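Local coordinates for extracellular PQQ-dependent sugar dehydrogenase (Coprinopsis cinerea, PDB 6JT6), which probably oxidises sugars with a pyrroloquinoline quinone cofactor and passes the electrons on through the haem of its cytochrome b domain, at residues N122-T127 with G131-T136; L104-T109 with I113-Y118; G63-N68 with Y162-A167. One frame throughout, in Å; residues are numbered along the deposited sequence.

Contact 1. Residues N122-T127 with G131-T136; sequences NCTRWT and GGIPTT. With NAG (2-acetamido-2-deoxy-beta-D-glucopyranose), chain B.
Gly131 folds its carbonyl back onto the other segment: Trp126 N donates to Gly131 O over 3.1 Å with an almost straight N-H...O angle of 178°. The CA of Gly131 lies over the five-membered ring of the Trp126 indole, 4.2 Å from its centroid, a CH-pi contact. Gly132 repeats this more squarely, its CA 3.5 Å from the centroid of the six-membered ring of Trp126 and 7° off the normal. Here the CA atoms come nearest across the segments, Gly132 CA to Arg125 CA being 4.1 Å, and a beta carbon on Gly132 would run into Thr124 O and Arg125 NH2. The indole reaches the glycines because its CG is turned between the backbone N and carbonyl carbon (chi1 55°), and Asn68 OD1 takes its NE1 hydrogen. An alanine in place of Trp126 is likely to leave both glycine CA atoms without their aromatic face and Asn68 without that donor. Ile133 N bonds to Thr124 O at 2.9 Å, while Ile133 O takes only a weak bond from Arg125 NH2, which also bonds weakly to Thr124 O. The Ile133 side chain meets the indole at its edge, CG1 3.8 Å from Trp126 CH2, and its CD1 rests 3.6 Å from Cys123 O, a buried carbonyl with no polar partner in the model. Farther on, Pro134 O and Thr135 O are held by Arg178, and Thr135 OG1 lies near the guanidinium edge of Arg125. A single beta bridge between Arg125 and Gly132 thus closes a loop that carries an N-linked sugar on Asn122, within an Asn-X-Thr sequon, and is tied by the Cys120-Cys123 disulfide.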
loop_
_atom_site.group_PDB
_atom_site.type_symbol
_atom_site.label_atom_id
_atom_site.label_comp_id
_atom_site.label_asym_id
_atom_site.label_seq_id
_atom_site.Cartn_x
_atom_site.Cartn_y
_atom_site.Cartn_z
ATOM N N ASN A 122 9.523 -0.282 9.388
ATOM C CA ASN A 122 9.542 -1.584 10.057
ATOM C C ASN A 122 8.543 -2.538 9.368
ATOM O O ASN A 122 7.682 -3.165 10.007
ATOM C CB ASN A 122 9.231 -1.423 11.557
ATOM C CG ASN A 122 9.496 -2.692 12.344
ATOM O OD1 ASN A 122 10.297 -3.554 11.919
ATOM N ND2 ASN A 122 8.824 -2.823 13.497
ATOM N N CYS A 123 8.639 -2.599 8.045
ATOM C CA CYS A 123 7.708 -3.345 7.228
ATOM C C CYS A 123 8.416 -4.290 6.280
ATOM O O CYS A 123 7.795 -4.769 5.347
ATOM C CB CYS A 123 6.866 -2.372 6.386
ATOM S SG CYS A 123 5.865 -1.247 7.362
ATOM N N THR A 124 9.721 -4.517 6.462
ATOM C CA THR A 124 10.445 -5.340 5.488
ATOM C C THR A 124 10.961 -6.654 6.099
ATOM O O THR A 124 11.491 -7.478 5.381
ATOM C CB THR A 124 11.610 -4.572 4.858
ATOM O OG1 THR A 124 12.547 -4.285 5.899
ATOM C CG2 THR A 124 11.140 -3.247 4.229
ATOM N N ARG A 125 10.822 -6.815 7.419
ATOM C CA ARG A 125 11.150 -8.078 8.114
ATOM C C ARG A 125 10.013 -8.486 9.028
ATOM O O ARG A 125 9.424 -7.635 9.708
ATOM C CB ARG A 125 12.442 -7.947 8.921
ATOM C CG ARG A 125 13.676 -7.711 8.061
ATOM C CD ARG A 125 14.203 -8.993 7.424
ATOM N NE ARG A 125 15.342 -8.714 6.542
ATOM C CZ ARG A 125 15.299 -8.720 5.210
ATOM N NH1 ARG A 125 16.403 -8.440 4.522
ATOM N NH2 ARG A 125 14.167 -8.999 4.560
ATOM N N TRP A 126 9.680 -9.770 9.028
ATOM C CA TRP A 126 8.681 -10.302 9.968
ATOM C C TRP A 126 8.836 -11.807 10.192
ATOM O O TRP A 126 9.512 -12.486 9.439
ATOM C CB TRP A 126 7.264 -10.014 9.487
ATOM C CG TRP A 126 6.958 -10.511 8.091
ATOM C CD1 TRP A 126 6.509 -11.752 7.744
ATOM C CD2 TRP A 126 7.084 -9.764 6.864
ATOM N NE1 TRP A 126 6.330 -11.831 6.384
ATOM C CE2 TRP A 126 6.686 -10.631 5.811
ATOM C CE3 TRP A 126 7.485 -8.452 6.561
ATOM C CZ2 TRP A 126 6.644 -10.226 4.462
ATOM C CZ3 TRP A 126 7.433 -8.027 5.189
ATOM C CH2 TRP A 126 7.026 -8.931 4.170
ATOM N N THR A 127 8.154 -12.351 11.181
ATOM C CA THR A 127 8.327 -13.793 11.429
ATOM C C THR A 127 7.194 -14.558 10.763
ATOM O O THR A 127 6.031 -14.263 10.964
ATOM C CB THR A 127 8.471 -14.107 12.940
ATOM O OG1 THR A 127 7.320 -13.630 13.644
ATOM C CG2 THR A 127 9.683 -13.399 13.504
ATOM N N GLY A 131 8.753 -14.030 5.357
ATOM C CA GLY A 131 9.838 -13.664 6.248
ATOM C C GLY A 131 10.304 -12.224 6.083
ATOM O O GLY A 131 10.990 -11.683 6.963
ATOM N N GLY A 132 9.944 -11.599 4.961
ATOM C CA GLY A 132 10.316 -10.207 4.695
ATOM C C GLY A 132 10.277 -9.852 3.226
ATOM O O GLY A 132 9.889 -10.663 2.396
ATOM N N ILE A 133 10.631 -8.613 2.905
ATOM C CA ILE A 133 10.766 -8.189 1.518
ATOM C C ILE A 133 12.271 -8.283 1.235
ATOM O O ILE A 133 13.056 -7.646 1.939
ATOM C CB ILE A 133 10.223 -6.746 1.289
ATOM C CG1 ILE A 133 8.707 -6.646 1.601
ATOM C CG2 ILE A 133 10.484 -6.284 -0.146
ATOM C CD1 ILE A 133 8.202 -5.218 1.755
ATOM N N PRO A 134 12.685 -9.070 0.217
ATOM C CA PRO A 134 14.136 -9.218 -0.037
ATOM C C PRO A 134 14.817 -7.905 -0.462
ATOM O O PRO A 134 14.144 -6.983 -0.940
ATOM C CB PRO A 134 14.207 -10.264 -1.168
ATOM C CG PRO A 134 12.861 -10.224 -1.823
ATOM C CD PRO A 134 11.865 -9.851 -0.733
ATOM N N THR A 135 16.137 -7.822 -0.279
ATOM C CA THR A 135 16.913 -6.640 -0.702
ATOM C C THR A 135 16.981 -6.622 -2.223
ATOM O O THR A 135 16.895 -5.563 -2.844
ATOM C CB THR A 135 18.358 -6.620 -0.135
ATOM O OG1 THR A 135 18.336 -6.861 1.268
ATOM C CG2 THR A 135 19.010 -5.276 -0.353
ATOM N N THR A 136 17.173 -7.805 -2.806
ATOM C CA THR A 136 17.262 -7.963 -4.255
ATOM C C THR A 136 16.479 -9.198 -4.688
ATOM O O THR A 136 16.184 -10.104 -3.886
ATOM C CB THR A 136 18.725 -8.127 -4.746
ATOM O OG1 THR A 136 19.311 -9.247 -4.081
ATOM C CG2 THR A 136 19.577 -6.874 -4.498
HETATM C C1 NAG B . 8.998 -3.976 14.355
HETATM C C2 NAG B . 8.901 -3.646 15.841
HETATM C C3 NAG B . 9.066 -4.911 16.693
HETATM C C4 NAG B . 8.179 -6.075 16.228
HETATM C C5 NAG B . 8.339 -6.337 14.719
HETATM C C6 NAG B . 7.226 -7.260 14.236
HETATM C C7 NAG B . 9.873 -1.427 16.365
HETATM C C8 NAG B . 11.208 -0.769 16.605
HETATM N N2 NAG B . 9.979 -2.733 16.130
HETATM O O3 NAG B . 8.728 -4.585 18.038
HETATM O O4 NAG B . 8.499 -7.258 16.996
HETATM O O5 NAG B . 8.251 -5.125 13.948
HETATM O O6 NAG B . 7.454 -7.752 12.902
HETATM O O7 NAG B . 8.809 -0.814 16.393
#

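Contact 2. Residues L104-T109 with I113-Y118; sequences LGSSGT and IQRIVY
Ser107 OG links both segments: it accepts from Val117 N at 2.9 Å and donates to Leu104 O, so the serine hydroxyl stands in where a backbone carbonyl would serve in an unbroken ladder. With OG anti to its own carbonyl carbon (chi1 -61°), it lies beside the backbone N and within reach of both partners. Next to it, Arg115 grips Ser106 side-on with two nitrogens. NE gives its hydrogen to Ser106 O at 2.9 Å and NH2 gives one to Ser106 OG at 3.1 Å, both acceptors lying close to the guanidinium plane, which fixes the rotation of that group. The same guanidinium also reaches Asp9 in a salt bridge and Gln49 in a hydrogen bond, so its charge is probably well balanced in a buried setting. Ser106 OG in turn donates to Gly105 O. Beyond the interruption, regular pairing resumes: Gly108 and Arg115 form an antiparallel hydrogen-bonded pair, with Arg115 N to Gly108 O at 2.8 Å, followed by the non-hydrogen-bonded pair Thr109 and Gln114. Thr109 OG1 adds a 2.8 Å bond to Ile113 O. On the far side of the break, Leu104 N meets Val117 O at 2.8 Å and Leu104 CB packs 4.0 Å from Val117 CG1, against Leu189 of helix 182-191. The whole is an antiparallel beta hairpin, strands 100-109 and 113-121, whose first strand is broken by a short loop around Ser106 and Ser107.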
loop_
_atom_site.group_PDB
_atom_site.type_symbol
_atom_site.label_atom_id
_atom_site.label_comp_id
_atom_site.label_asym_id
_atom_site.label_seq_id
_atom_site.Cartn_x
_atom_site.Cartn_y
_atom_site.Cartn_z
ATOM N N LEU A 104 0.664 10.123 3.879
ATOM C CA LEU A 104 1.383 11.214 3.213
ATOM C C LEU A 104 0.389 12.042 2.418
ATOM O O LEU A 104 -0.810 11.711 2.386
ATOM C CB LEU A 104 2.502 10.641 2.300
ATOM C CG LEU A 104 3.534 9.702 2.962
ATOM C CD1 LEU A 104 4.656 9.172 2.022
ATOM C CD2 LEU A 104 4.150 10.313 4.222
ATOM N N GLY A 105 0.863 13.100 1.755
ATOM C CA GLY A 105 -0.005 13.989 0.978
ATOM C C GLY A 105 -0.550 13.359 -0.290
ATOM O O GLY A 105 -0.234 12.198 -0.591
ATOM N N SER A 106 -1.356 14.125 -1.038
ATOM C CA SER A 106 -2.138 13.639 -2.206
ATOM C C SER A 106 -3.060 12.428 -1.890
ATOM O O SER A 106 -3.478 11.702 -2.783
ATOM C CB SER A 106 -1.226 13.353 -3.417
ATOM O OG SER A 106 -0.364 12.256 -3.173
ATOM N N SER A 107 -3.374 12.235 -0.606
ATOM C CA SER A 107 -4.319 11.228 -0.162
ATOM C C SER A 107 -5.718 11.839 0.006
ATOM O O SER A 107 -5.858 13.054 0.159
ATOM C CB SER A 107 -3.856 10.558 1.154
ATOM O OG SER A 107 -2.624 9.909 0.995
ATOM N N GLY A 108 -6.737 10.977 -0.008
ATOM C CA GLY A 108 -8.140 11.386 0.182
ATOM C C GLY A 108 -8.925 11.073 -1.074
ATOM O O GLY A 108 -8.635 10.078 -1.749
ATOM N N THR A 109 -9.910 11.911 -1.394
ATOM C CA THR A 109 -10.724 11.700 -2.581
ATOM C C THR A 109 -10.986 12.980 -3.351
ATOM O O THR A 109 -11.089 14.050 -2.750
ATOM C CB THR A 109 -12.037 10.914 -2.266
ATOM O OG1 THR A 109 -12.736 10.620 -3.493
ATOM C CG2 THR A 109 -12.932 11.673 -1.314
ATOM N N ILE A 113 -11.470 9.470 -7.894
ATOM C CA ILE A 113 -10.584 8.473 -7.322
ATOM C C ILE A 113 -10.501 8.639 -5.819
ATOM O O ILE A 113 -10.807 9.709 -5.289
ATOM C CB ILE A 113 -9.161 8.477 -7.966
ATOM C CG1 ILE A 113 -8.446 9.838 -7.838
ATOM C CG2 ILE A 113 -9.265 8.053 -9.423
ATOM C CD1 ILE A 113 -6.929 9.777 -7.941
ATOM N N GLN A 114 -10.130 7.560 -5.133
ATOM C CA GLN A 114 -9.538 7.672 -3.791
ATOM C C GLN A 114 -8.042 7.275 -3.831
ATOM O O GLN A 114 -7.628 6.397 -4.612
ATOM C CB GLN A 114 -10.302 6.862 -2.754
ATOM C CG GLN A 114 -10.305 5.363 -3.012
ATOM C CD GLN A 114 -11.140 4.632 -2.001
ATOM O OE1 GLN A 114 -10.695 4.402 -0.870
ATOM N NE2 GLN A 114 -12.364 4.238 -2.400
ATOM N N ARG A 115 -7.246 7.918 -2.983
ATOM C CA ARG A 115 -5.823 7.611 -2.886
ATOM C C ARG A 115 -5.390 7.492 -1.444
ATOM O O ARG A 115 -5.794 8.314 -0.593
ATOM C CB ARG A 115 -5.014 8.728 -3.521
ATOM C CG ARG A 115 -4.676 8.501 -4.958
ATOM C CD ARG A 115 -4.093 9.789 -5.489
ATOM N NE ARG A 115 -2.704 10.114 -5.118
ATOM C CZ ARG A 115 -1.658 9.948 -5.942
ATOM N NH1 ARG A 115 -1.824 9.353 -7.131
ATOM N NH2 ARG A 115 -0.461 10.353 -5.589
ATOM N N ILE A 116 -4.592 6.464 -1.142
ATOM C CA ILE A 116 -3.963 6.430 0.194
ATOM C C ILE A 116 -2.474 6.250 -0.034
ATOM O O ILE A 116 -2.037 5.173 -0.470
ATOM C CB ILE A 116 -4.517 5.328 1.170
ATOM C CG1 ILE A 116 -6.031 5.390 1.313
ATOM C CG2 ILE A 116 -3.890 5.477 2.568
ATOM C CD1 ILE A 116 -6.735 4.443 0.387
ATOM N N VAL A 117 -1.706 7.299 0.265
ATOM C CA VAL A 117 -0.277 7.269 0.037
ATOM C C VAL A 117 0.348 7.154 1.425
ATOM O O VAL A 117 -0.019 7.886 2.346
ATOM C CB VAL A 117 0.216 8.567 -0.645
ATOM C CG1 VAL A 117 1.712 8.462 -1.003
ATOM C CG2 VAL A 117 -0.654 8.903 -1.850
ATOM N N TYR A 118 1.283 6.227 1.595
ATOM C CA TYR A 118 1.727 5.948 2.947
ATOM C C TYR A 118 3.217 5.627 3.000
ATOM O O TYR A 118 3.806 5.160 2.013
ATOM C CB TYR A 118 0.868 4.814 3.581
ATOM C CG TYR A 118 0.984 3.499 2.838
ATOM C CD1 TYR A 118 2.000 2.569 3.157
ATOM C CD2 TYR A 118 0.083 3.171 1.796
ATOM C CE1 TYR A 118 2.115 1.385 2.452
ATOM C CE2 TYR A 118 0.179 1.971 1.105
ATOM C CZ TYR A 118 1.209 1.084 1.427
ATOM O OH TYR A 118 1.329 -0.136 0.754
#

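Contact 3. Residues G63-N68 with Y162-A167; sequences GSMRNN and YRHSHA. With HEM (protoporphyrin IX containing Fe), chain C.
Met65 and His164 meet through the haem iron rather than by packing: Met65 SD binds it at 2.3 Å and His164 NE2 at 1.9 Å, one from each face of the porphyrin. This Met/His pair makes a six-coordinate b-type haem, as in the cytochrome domain of cellobiose dehydrogenase. Met65 SD stands 4.2 Å from His164 NE2 and lies at the edge of the imidazole, as a shared metal requires. Met65 reaches in with CG anti to the backbone N (chi1 -175°) and the chain extended beyond it (chi2 -173°), which carries CB and CG along the porphyrin before SD arrives at the iron. Its own backbone N donates to the propionate oxygen O1D of the haem at 2.8 Å, so one residue holds both metal and rim. The loop that presents it is braced by an ST turn, Ser64 OG accepting from Arg66 N at 2.9 Å, and by Asn68 ND2 bonding to Ser64 O. His164 takes a different route: its CG is turned between backbone N and carbonyl carbon, at a chi1 of 33°, well away from staggered. Ala167 CB sits toward the rim of one face of the ring and Arg163 CG over the centre of the opposite one. The Arg163 chain bends at chi3 so that its guanidinium lies with one face over His164 ND1, while NH2 bonds to the other propionate, to O1A, at 2.9 Å and NH1 adds a weaker bond to the same oxygen. The methionine loop follows strand 56-60 and precedes strand 70-76; the histidine stands just before strand 166-173, whose partner 138-146 offers Ala144 to His164, where Ser165 and His166 form a classic beta bulge opposite Phe145.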
loop_
_atom_site.group_PDB
_atom_site.type_symbol
_atom_site.label_atom_id
_atom_site.label_comp_id
_atom_site.label_asym_id
_atom_site.label_seq_id
_atom_site.Cartn_x
_atom_site.Cartn_y
_atom_site.Cartn_z
ATOM N N GLY A 63 2.704 -11.823 -0.347
ATOM C CA GLY A 63 1.912 -12.516 -1.354
ATOM C C GLY A 63 0.664 -13.166 -0.767
ATOM O O GLY A 63 -0.466 -12.680 -0.938
ATOM N N SER A 64 0.884 -14.283 -0.067
ATOM C CA SER A 64 -0.192 -14.988 0.592
ATOM C C SER A 64 -0.858 -14.077 1.626
ATOM O O SER A 64 -0.177 -13.280 2.332
ATOM C CB SER A 64 0.373 -16.265 1.267
ATOM O OG SER A 64 -0.590 -16.772 2.163
ATOM N N MET A 65 -2.185 -14.182 1.724
ATOM C CA MET A 65 -2.931 -13.536 2.792
ATOM C C MET A 65 -2.481 -14.031 4.174
ATOM O O MET A 65 -2.586 -13.302 5.184
ATOM C CB MET A 65 -4.430 -13.822 2.645
ATOM C CG MET A 65 -5.282 -13.071 3.671
ATOM S SD MET A 65 -7.008 -13.528 3.670
ATOM C CE MET A 65 -7.371 -12.858 5.304
ATOM N N ARG A 66 -1.965 -15.264 4.205
ATOM C CA ARG A 66 -1.595 -15.879 5.473
ATOM C C ARG A 66 -0.168 -15.579 5.917
ATOM O O ARG A 66 0.808 -15.863 5.190
ATOM C CB ARG A 66 -1.836 -17.388 5.453
ATOM C CG ARG A 66 -3.304 -17.785 5.296
ATOM C CD ARG A 66 -3.413 -19.245 4.831
ATOM N NE ARG A 66 -2.559 -19.461 3.651
ATOM C CZ ARG A 66 -1.392 -20.117 3.636
ATOM N NH1 ARG A 66 -0.913 -20.695 4.747
ATOM N NH2 ARG A 66 -0.695 -20.197 2.501
ATOM N N ASN A 67 -0.063 -15.018 7.127
ATOM C CA ASN A 67 1.218 -14.849 7.820
ATOM C C ASN A 67 2.192 -13.855 7.160
ATOM O O ASN A 67 3.411 -14.062 7.103
ATOM C CB ASN A 67 1.854 -16.237 8.097
ATOM C CG ASN A 67 0.861 -17.184 8.754
ATOM O OD1 ASN A 67 0.350 -16.893 9.844
ATOM N ND2 ASN A 67 0.564 -18.292 8.093
ATOM N N ASN A 68 1.640 -12.757 6.694
ATOM C CA ASN A 68 2.453 -11.652 6.147
ATOM C C ASN A 68 1.720 -10.368 6.531
ATOM O O ASN A 68 0.498 -10.384 6.628
ATOM C CB ASN A 68 2.582 -11.753 4.599
ATOM C CG ASN A 68 3.324 -13.000 4.131
ATOM O OD1 ASN A 68 4.525 -13.149 4.340
ATOM N ND2 ASN A 68 2.626 -13.873 3.453
ATOM N N TYR A 162 -15.396 -6.237 5.723
ATOM C CA TYR A 162 -15.875 -7.388 4.951
ATOM C C TYR A 162 -14.748 -7.884 4.061
ATOM O O TYR A 162 -13.915 -7.092 3.593
ATOM C CB TYR A 162 -17.075 -6.978 4.089
ATOM C CG TYR A 162 -18.292 -6.631 4.941
ATOM C CD1 TYR A 162 -19.019 -7.645 5.600
ATOM C CD2 TYR A 162 -18.688 -5.300 5.121
ATOM C CE1 TYR A 162 -20.111 -7.346 6.406
ATOM C CE2 TYR A 162 -19.803 -4.984 5.917
ATOM C CZ TYR A 162 -20.497 -6.013 6.558
ATOM O OH TYR A 162 -21.590 -5.708 7.352
ATOM N N ARG A 163 -14.733 -9.200 3.859
ATOM C CA ARG A 163 -13.891 -9.864 2.881
ATOM C C ARG A 163 -13.896 -9.133 1.536
ATOM O O ARG A 163 -14.943 -8.723 1.050
ATOM C CB ARG A 163 -14.399 -11.308 2.700
ATOM C CG ARG A 163 -13.406 -12.217 2.009
ATOM C CD ARG A 163 -14.085 -13.461 1.449
ATOM N NE ARG A 163 -14.184 -13.281 0.005
ATOM C CZ ARG A 163 -13.328 -13.787 -0.885
ATOM N NH1 ARG A 163 -13.500 -13.534 -2.179
ATOM N NH2 ARG A 163 -12.317 -14.559 -0.497
ATOM N N HIS A 164 -12.705 -8.985 0.957
ATOM C CA HIS A 164 -12.492 -8.407 -0.377
ATOM C C HIS A 164 -13.401 -9.059 -1.414
ATOM O O HIS A 164 -13.690 -10.245 -1.332
ATOM C CB HIS A 164 -11.033 -8.605 -0.812
ATOM C CG HIS A 164 -10.421 -9.875 -0.300
ATOM N ND1 HIS A 164 -10.644 -11.093 -0.903
ATOM C CD2 HIS A 164 -9.605 -10.121 0.754
ATOM C CE1 HIS A 164 -9.999 -12.038 -0.237
ATOM N NE2 HIS A 164 -9.343 -11.481 0.775
ATOM N N SER A 165 -13.858 -8.283 -2.377
ATOM C CA SER A 165 -14.522 -8.839 -3.530
ATOM C C SER A 165 -13.501 -9.442 -4.504
ATOM O O SER A 165 -13.837 -10.352 -5.282
ATOM C CB SER A 165 -15.352 -7.751 -4.220
ATOM O OG SER A 165 -14.536 -6.643 -4.544
ATOM N N HIS A 166 -12.263 -8.936 -4.464
ATOM C CA HIS A 166 -11.217 -9.338 -5.410
ATOM C C HIS A 166 -9.918 -9.436 -4.662
ATOM O O HIS A 166 -9.601 -8.555 -3.846
ATOM C CB HIS A 166 -11.020 -8.299 -6.535
ATOM C CG HIS A 166 -12.257 -7.980 -7.325
ATOM N ND1 HIS A 166 -13.239 -7.137 -6.856
ATOM C CD2 HIS A 166 -12.649 -8.361 -8.569
ATOM C CE1 HIS A 166 -14.201 -7.032 -7.760
ATOM N NE2 HIS A 166 -13.857 -7.754 -8.816
ATOM N N ALA A 167 -9.143 -10.475 -4.959
ATOM C CA ALA A 167 -7.772 -10.573 -4.425
ATOM C C ALA A 167 -6.946 -11.560 -5.256
ATOM O O ALA A 167 -7.482 -12.552 -5.743
ATOM C CB ALA A 167 -7.784 -10.992 -2.942
HETATM C CHA HEM C . -7.218 -14.424 -0.427
HETATM C CHB HEM C . -10.569 -14.554 3.101
HETATM C CHC HEM C . -9.481 -10.003 4.349
HETATM C CHD HEM C . -5.560 -10.235 1.399
HETATM C C1A HEM C . -8.258 -14.831 0.390
HETATM C C2A HEM C . -8.980 -16.041 0.228
HETATM C C3A HEM C . -9.931 -16.059 1.222
HETATM C C4A HEM C . -9.797 -14.875 1.998
HETATM C CMA HEM C . -10.960 -17.151 1.470
HETATM C CAA HEM C . -8.749 -17.108 -0.831
HETATM C CBA HEM C . -9.045 -16.632 -2.265
HETATM C CGA HEM C . -10.402 -16.009 -2.461
HETATM O O1A HEM C . -10.539 -14.784 -2.723
HETATM O O2A HEM C . -11.421 -16.727 -2.369
HETATM C C1B HEM C . -10.583 -13.317 3.738
HETATM C C2B HEM C . -11.538 -12.967 4.753
HETATM C C3B HEM C . -11.263 -11.655 5.083
HETATM C C4B HEM C . -10.108 -11.244 4.249
HETATM C CMB HEM C . -12.653 -13.881 5.302
HETATM C CAB HEM C . -11.897 -10.744 6.076
HETATM C CBB HEM C . -13.198 -10.737 6.345
HETATM C C1C HEM C . -8.249 -9.686 3.714
HETATM C C2C HEM C . -7.540 -8.474 3.879
HETATM C C3C HEM C . -6.414 -8.526 3.047
HETATM C C4C HEM C . -6.458 -9.785 2.340
HETATM C CMC HEM C . -7.958 -7.380 4.846
HETATM C CAC HEM C . -5.354 -7.484 2.933
HETATM C CBC HEM C . -5.643 -6.167 3.014
HETATM C C1D HEM C . -5.782 -11.382 0.621
HETATM C C2D HEM C . -4.870 -11.771 -0.476
HETATM C C3D HEM C . -5.307 -12.936 -0.969
HETATM C C4D HEM C . -6.497 -13.263 -0.156
HETATM C CMD HEM C . -3.663 -11.029 -0.988
HETATM C CAD HEM C . -4.731 -13.707 -2.156
HETATM C CBD HEM C . -3.534 -14.582 -1.834
HETATM C CGD HEM C . -4.008 -15.787 -1.068
HETATM O O1D HEM C . -3.625 -16.035 0.108
HETATM O O2D HEM C . -4.832 -16.533 -1.615
HETATM N NA HEM C . -8.792 -14.113 1.464
HETATM N NB HEM C . -9.771 -12.284 3.477
HETATM N NC HEM C . -7.605 -10.435 2.755
HETATM N ND HEM C . -6.737 -12.334 0.806
HETATM FE FE HEM C . -8.187 -12.323 2.093
#

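In the fold
Contact 3 alone is made through a metal: its two segments bury only 43 Å² between them, and haem coordination takes the place of packing. Contact 1 (375 Å²) combines a few backbone bonds with indole-to-glycine CH-pi packing, whereas contact 2 (447 Å²) is a hairpin ladder reinforced by serine and arginine side-chain bonds. All three are buried contacts, but contact 1 also has exposed residues such as Arg125, while contacts 2 and 3 have none among their touching residues. Contact 2, on the other side of the chain's centre from both others, holds strand 113-121, and contact 1 follows from that strand's end. Contacts 1 and 3 touch through Trp126 and Asn68, joining the sugar-bearing and methionine loops.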